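Local coordinates for iota-carrageenase (Alteromonas sp., PDB 1H80), which hydrolyses internal beta-1,4 linkages of iota-carrageenan, a sulfated galactan of red algal cell walls, with inversion of anomeric configuration, at residues K382-P387 / I398-P402; N258-T264 / F348-F354. All coordinates share one frame; numbering follows the deposited sequence.

Contact 1 of 2, residues K382-P387 / I398-P402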
# COMPACT_ATOMS: atom_id res chain seq x y z
N LYS A 382 -0.80 -28.09 9.53
CA LYS A 382 0.39 -27.93 10.35
C LYS A 382 1.05 -26.57 10.14
O LYS A 382 1.02 -26.00 9.05
CB LYS A 382 1.41 -29.02 10.03
CG LYS A 382 0.92 -30.43 10.29
CD LYS A 382 1.97 -31.45 9.91
CE LYS A 382 1.49 -32.87 10.19
NZ LYS A 382 2.51 -33.89 9.80
N ARG A 383 1.65 -26.05 11.21
CA ARG A 383 2.36 -24.77 11.18
C ARG A 383 1.47 -23.53 11.03
O ARG A 383 1.98 -22.43 10.84
CB ARG A 383 3.42 -24.79 10.07
CG ARG A 383 4.42 -25.94 10.17
CD ARG A 383 5.25 -25.87 11.45
NE ARG A 383 6.18 -24.74 11.46
CZ ARG A 383 7.32 -24.69 10.78
NH1 ARG A 383 7.69 -25.71 10.02
NH2 ARG A 383 8.10 -23.62 10.87
N VAL A 384 0.15 -23.70 11.11
CA VAL A 384 -0.76 -22.56 11.02
C VAL A 384 -1.13 -22.18 12.48
O VAL A 384 -1.58 -23.06 13.23
CB VAL A 384 -2.03 -22.92 10.19
CG1 VAL A 384 -2.96 -21.72 10.11
CG2 VAL A 384 -1.62 -23.36 8.78
N CYS A 385 -0.90 -20.91 12.86
CA CYS A 385 -1.17 -20.38 14.22
C CYS A 385 -2.30 -19.30 14.17
O CYS A 385 -2.53 -18.68 13.12
CB CYS A 385 0.14 -19.79 14.84
SG CYS A 385 0.60 -18.15 14.16
N LEU A 386 -3.06 -19.17 15.25
CA LEU A 386 -4.13 -18.16 15.35
C LEU A 386 -3.62 -17.17 16.40
O LEU A 386 -3.40 -17.53 17.55
CB LEU A 386 -5.46 -18.76 15.84
CG LEU A 386 -6.55 -17.73 16.22
CD1 LEU A 386 -6.90 -16.86 15.03
CD2 LEU A 386 -7.78 -18.46 16.72
N PRO A 387 -3.41 -15.90 16.00
CA PRO A 387 -2.92 -14.90 16.95
C PRO A 387 -3.85 -14.77 18.16
O PRO A 387 -5.07 -14.87 18.03
CB PRO A 387 -2.88 -13.63 16.11
CG PRO A 387 -2.54 -14.16 14.74
CD PRO A 387 -3.44 -15.36 14.63
N ILE A 398 -6.92 -12.73 10.93
CA ILE A 398 -5.57 -13.02 10.48
C ILE A 398 -5.01 -14.31 11.08
O ILE A 398 -5.23 -14.62 12.25
CB ILE A 398 -4.62 -11.84 10.83
CG1 ILE A 398 -3.19 -12.14 10.36
CG2 ILE A 398 -4.62 -11.60 12.33
CD1 ILE A 398 -3.04 -12.22 8.87
N TYR A 399 -4.29 -15.05 10.25
CA TYR A 399 -3.63 -16.28 10.67
C TYR A 399 -2.22 -16.21 10.14
O TYR A 399 -1.94 -15.47 9.19
CB TYR A 399 -4.31 -17.51 10.06
CG TYR A 399 -5.70 -17.77 10.59
CD1 TYR A 399 -6.79 -17.04 10.12
CD2 TYR A 399 -5.91 -18.72 11.59
CE1 TYR A 399 -8.06 -17.24 10.64
CE2 TYR A 399 -7.18 -18.93 12.11
CZ TYR A 399 -8.25 -18.19 11.64
OH TYR A 399 -9.50 -18.37 12.16
N ILE A 400 -1.32 -16.96 10.76
CA ILE A 400 0.06 -17.00 10.30
C ILE A 400 0.33 -18.46 9.97
O ILE A 400 0.04 -19.36 10.77
CB ILE A 400 1.06 -16.53 11.38
CG1 ILE A 400 0.78 -15.08 11.76
CG2 ILE A 400 2.49 -16.68 10.86
CD1 ILE A 400 1.74 -14.51 12.79
N GLY A 401 0.87 -18.70 8.78
CA GLY A 401 1.14 -20.06 8.37
C GLY A 401 1.89 -20.13 7.06
O GLY A 401 2.38 -19.12 6.56
N PRO A 402 1.97 -21.33 6.46
CA PRO A 402 2.67 -21.54 5.19
C PRO A 402 2.09 -20.76 4.02
O PRO A 402 0.90 -20.44 3.98
CB PRO A 402 2.55 -23.05 4.98
CG PRO A 402 2.38 -23.60 6.36
CD PRO A 402 1.46 -22.60 7.00
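C385 and I400 face each other as an antiparallel hydrogen-bonded pair, a single bridge between segments that run 153° apart. Two backbone bonds hold it. C385 N donates to I400 O at 2.8 Å, and I400 N returns a longer bond to C385 O at 3.2 Å. The bridge adds 382-387 to strand 399-401, whose Y399 and G401 make backbone hydrogen bonds to L366 and A364 of strand 364-366. V384 CA also makes a CA-H...O contact with I400 O, at 3.3 Å.

The side chains pack on both sides of this bridge. SG of C385 lies against the branch point of I400, 3.3 Å from its CB. A chi1 of 76° puts SG between the backbone N and the carbonyl carbon. The sulfur is also bonded to C457, in a disulfide just before helix 459-463. Y399 goes to the side of L386. CD1 of L386 meets CE2 of its ring at 3.6 Å, and the two side chains cross obliquely. The phenol OH hydrogen-bonds to Y451 O and Q368 NE2. A leucine in place of Y399 would probably leave L386 CD1 without its ring contact and Y451 O without the phenol. At one end, V384 CG2 touches P402 CD at 3.6 Å. At the other, P387 sets its ring across I398, with CG 4.1 Å from I398 CG2.

G401 lies opposite V384, their CA atoms 4.1 Å apart, and its CA also approaches R383 O. R383 turns its guanidinium away from the contact to a cation-pi partner, Y362, while its carbonyl accepts a bond from R461.

The contact is thus mainly apolar. Its backbone polar groups at C385 and I400 are paired, and the disulfide ties this loop covalently to the C-terminal region.

Contact 2 of 2, residues N258-T264 / F348-F354; sequences NGDVQVT and FGTVKVF
V261 and V263 pair with V351 and V353 on the apolar side of two neighbouring parallel strands. These are successive rungs of the right-handed parallel beta-helix that forms the enzyme's core. Strands 261-264 and 351-354 run 4° apart, with axes 4.6 Å from each other. The valines stack in register: V263 CB sits 4.1 Å from V353 CG1. All four valines hold CG1 anti to the backbone N, the same rotamer repeated from rung to rung. F251 of strand 250-252 packs on V261 and V351.

F348 extends this apolar row. Its CD2 is 4.0 Å from V261 CG2. N258 lies alongside it, pointing the same way, with amide and ring planes 23° apart. The N258 CB makes a CH-pi contact over the ring face, 3.9 Å from the centroid, and ND2 lies above the same ring near its rim. The amide is held in place from outside: OD1 accepts from I232 N, and ND2 donates to S347 O and T219 OG1.

On the other side of the strands, T264 CG2 touches F354 CD1. The F354 ring also stacks with F424 on the next rung. Q262 directs its amide to the N-terminal segment, where OE1 accepts from K4 N. T264 OG1 is hydrogen-bonded to D238 OD1.

The backbone ladder alternates between the strands: V261 N to T350 O, K352 N to V261 O, V263 N to K352 O, F354 N to V263 O. It becomes irregular before V261. There G349 N reaches G259 O from above the carbonyl plane. D260 then substitutes a side chain for a backbone acceptor. Its OD1 takes the N-H of T350 at 2.7 Å, met from 43° out of the carboxylate plane.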
# COMPACT_ATOMS: atom_id res chain seq x y z
N ASN A 258 -11.02 1.07 -12.74
CA ASN A 258 -9.65 1.54 -12.90
C ASN A 258 -9.12 1.27 -14.30
O ASN A 258 -9.76 0.56 -15.09
CB ASN A 258 -8.74 0.85 -11.88
CG ASN A 258 -9.15 1.15 -10.45
OD1 ASN A 258 -8.90 2.23 -9.93
ND2 ASN A 258 -9.80 0.18 -9.81
N GLY A 259 -7.95 1.83 -14.59
CA GLY A 259 -7.34 1.67 -15.89
C GLY A 259 -6.26 0.61 -15.98
O GLY A 259 -6.32 -0.43 -15.30
N ASP A 260 -5.26 0.87 -16.81
CA ASP A 260 -4.17 -0.07 -17.03
C ASP A 260 -3.07 -0.03 -15.99
O ASP A 260 -2.74 1.03 -15.45
CB ASP A 260 -3.56 0.15 -18.41
CG ASP A 260 -4.59 0.15 -19.53
OD1 ASP A 260 -5.68 -0.42 -19.33
OD2 ASP A 260 -4.29 0.70 -20.61
N VAL A 261 -2.50 -1.20 -15.73
CA VAL A 261 -1.42 -1.34 -14.77
C VAL A 261 -0.43 -2.37 -15.29
O VAL A 261 -0.83 -3.43 -15.76
CB VAL A 261 -1.93 -1.83 -13.38
CG1 VAL A 261 -0.75 -1.97 -12.41
CG2 VAL A 261 -2.97 -0.88 -12.83
N GLN A 262 0.85 -2.04 -15.22
CA GLN A 262 1.87 -2.98 -15.64
C GLN A 262 2.84 -3.16 -14.49
O GLN A 262 3.34 -2.18 -13.93
CB GLN A 262 2.64 -2.49 -16.86
CG GLN A 262 3.80 -3.42 -17.21
CD GLN A 262 4.54 -2.99 -18.45
OE1 GLN A 262 4.06 -3.16 -19.56
NE2 GLN A 262 5.73 -2.41 -18.25
N VAL A 263 3.09 -4.41 -14.13
CA VAL A 263 4.00 -4.72 -13.04
C VAL A 263 5.06 -5.69 -13.54
O VAL A 263 4.75 -6.65 -14.24
CB VAL A 263 3.27 -5.37 -11.85
CG1 VAL A 263 4.24 -5.56 -10.70
CG2 VAL A 263 2.10 -4.50 -11.41
N THR A 264 6.31 -5.42 -13.19
CA THR A 264 7.40 -6.30 -13.58
C THR A 264 8.25 -6.62 -12.37
O THR A 264 8.44 -5.77 -11.49
CB THR A 264 8.30 -5.66 -14.66
OG1 THR A 264 8.86 -4.43 -14.17
CG2 THR A 264 7.51 -5.39 -15.93
N PHE A 348 -10.30 -3.39 -13.52
CA PHE A 348 -9.05 -2.81 -13.97
C PHE A 348 -9.03 -3.00 -15.48
O PHE A 348 -9.73 -3.87 -16.00
CB PHE A 348 -7.83 -3.50 -13.35
CG PHE A 348 -7.53 -3.04 -11.95
CD1 PHE A 348 -8.13 -3.65 -10.86
CD2 PHE A 348 -6.65 -1.98 -11.74
CE1 PHE A 348 -7.86 -3.20 -9.56
CE2 PHE A 348 -6.37 -1.53 -10.45
CZ PHE A 348 -6.98 -2.14 -9.36
N GLY A 349 -8.26 -2.17 -16.17
CA GLY A 349 -8.19 -2.28 -17.61
C GLY A 349 -7.22 -3.38 -18.00
O GLY A 349 -7.37 -4.53 -17.57
N THR A 350 -6.24 -3.03 -18.81
CA THR A 350 -5.24 -3.99 -19.24
C THR A 350 -4.21 -4.11 -18.13
O THR A 350 -3.51 -3.15 -17.82
CB THR A 350 -4.55 -3.54 -20.53
OG1 THR A 350 -5.54 -3.42 -21.57
CG2 THR A 350 -3.48 -4.53 -20.96
N VAL A 351 -4.15 -5.29 -17.51
CA VAL A 351 -3.21 -5.54 -16.43
C VAL A 351 -2.30 -6.70 -16.78
O VAL A 351 -2.77 -7.80 -17.09
CB VAL A 351 -3.94 -5.88 -15.11
CG1 VAL A 351 -2.92 -6.22 -14.03
CG2 VAL A 351 -4.80 -4.70 -14.67
N LYS A 352 -1.00 -6.45 -16.73
CA LYS A 352 -0.02 -7.48 -17.01
C LYS A 352 1.05 -7.44 -15.94
O LYS A 352 1.54 -6.37 -15.58
CB LYS A 352 0.62 -7.26 -18.39
CG LYS A 352 -0.36 -7.39 -19.53
CD LYS A 352 0.33 -7.26 -20.87
CE LYS A 352 -0.68 -7.29 -22.01
NZ LYS A 352 -0.03 -7.14 -23.34
N VAL A 353 1.39 -8.62 -15.43
CA VAL A 353 2.40 -8.76 -14.39
C VAL A 353 3.45 -9.73 -14.93
O VAL A 353 3.15 -10.91 -15.16
CB VAL A 353 1.79 -9.33 -13.10
CG1 VAL A 353 2.86 -9.42 -12.01
CG2 VAL A 353 0.63 -8.46 -12.65
N PHE A 354 4.67 -9.24 -15.14
CA PHE A 354 5.75 -10.07 -15.67
C PHE A 354 6.76 -10.46 -14.60
O PHE A 354 7.09 -9.67 -13.73
CB PHE A 354 6.50 -9.33 -16.78
CG PHE A 354 5.63 -8.87 -17.91
CD1 PHE A 354 4.87 -7.71 -17.80
CD2 PHE A 354 5.59 -9.58 -19.11
CE1 PHE A 354 4.08 -7.26 -18.86
CE2 PHE A 354 4.81 -9.15 -20.17
CZ PHE A 354 4.05 -7.98 -20.05

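Contact 2 comes first along the chain and closes before contact 1 opens. Their centres are 31 Å apart, and their nearest atoms about 20 Å. Contact 2 belongs to the beta-helix, where strand 261-269 lies between strands 231-243 and 351-359. Contact 1 belongs to the later part of the chain, where strand 399-401 pairs with strand 364-366 in a small antiparallel sheet. The chain passes from strand 351-359 to this sheet. It then goes on through strand 407-409, in a second parallel sheet, to strand 421-429, which pairs with 351-359. Contact 2 therefore joins rungs of the core, while contact 1 joins a loop to the short strand 399-401 outside those rungs, next to helix 459-463.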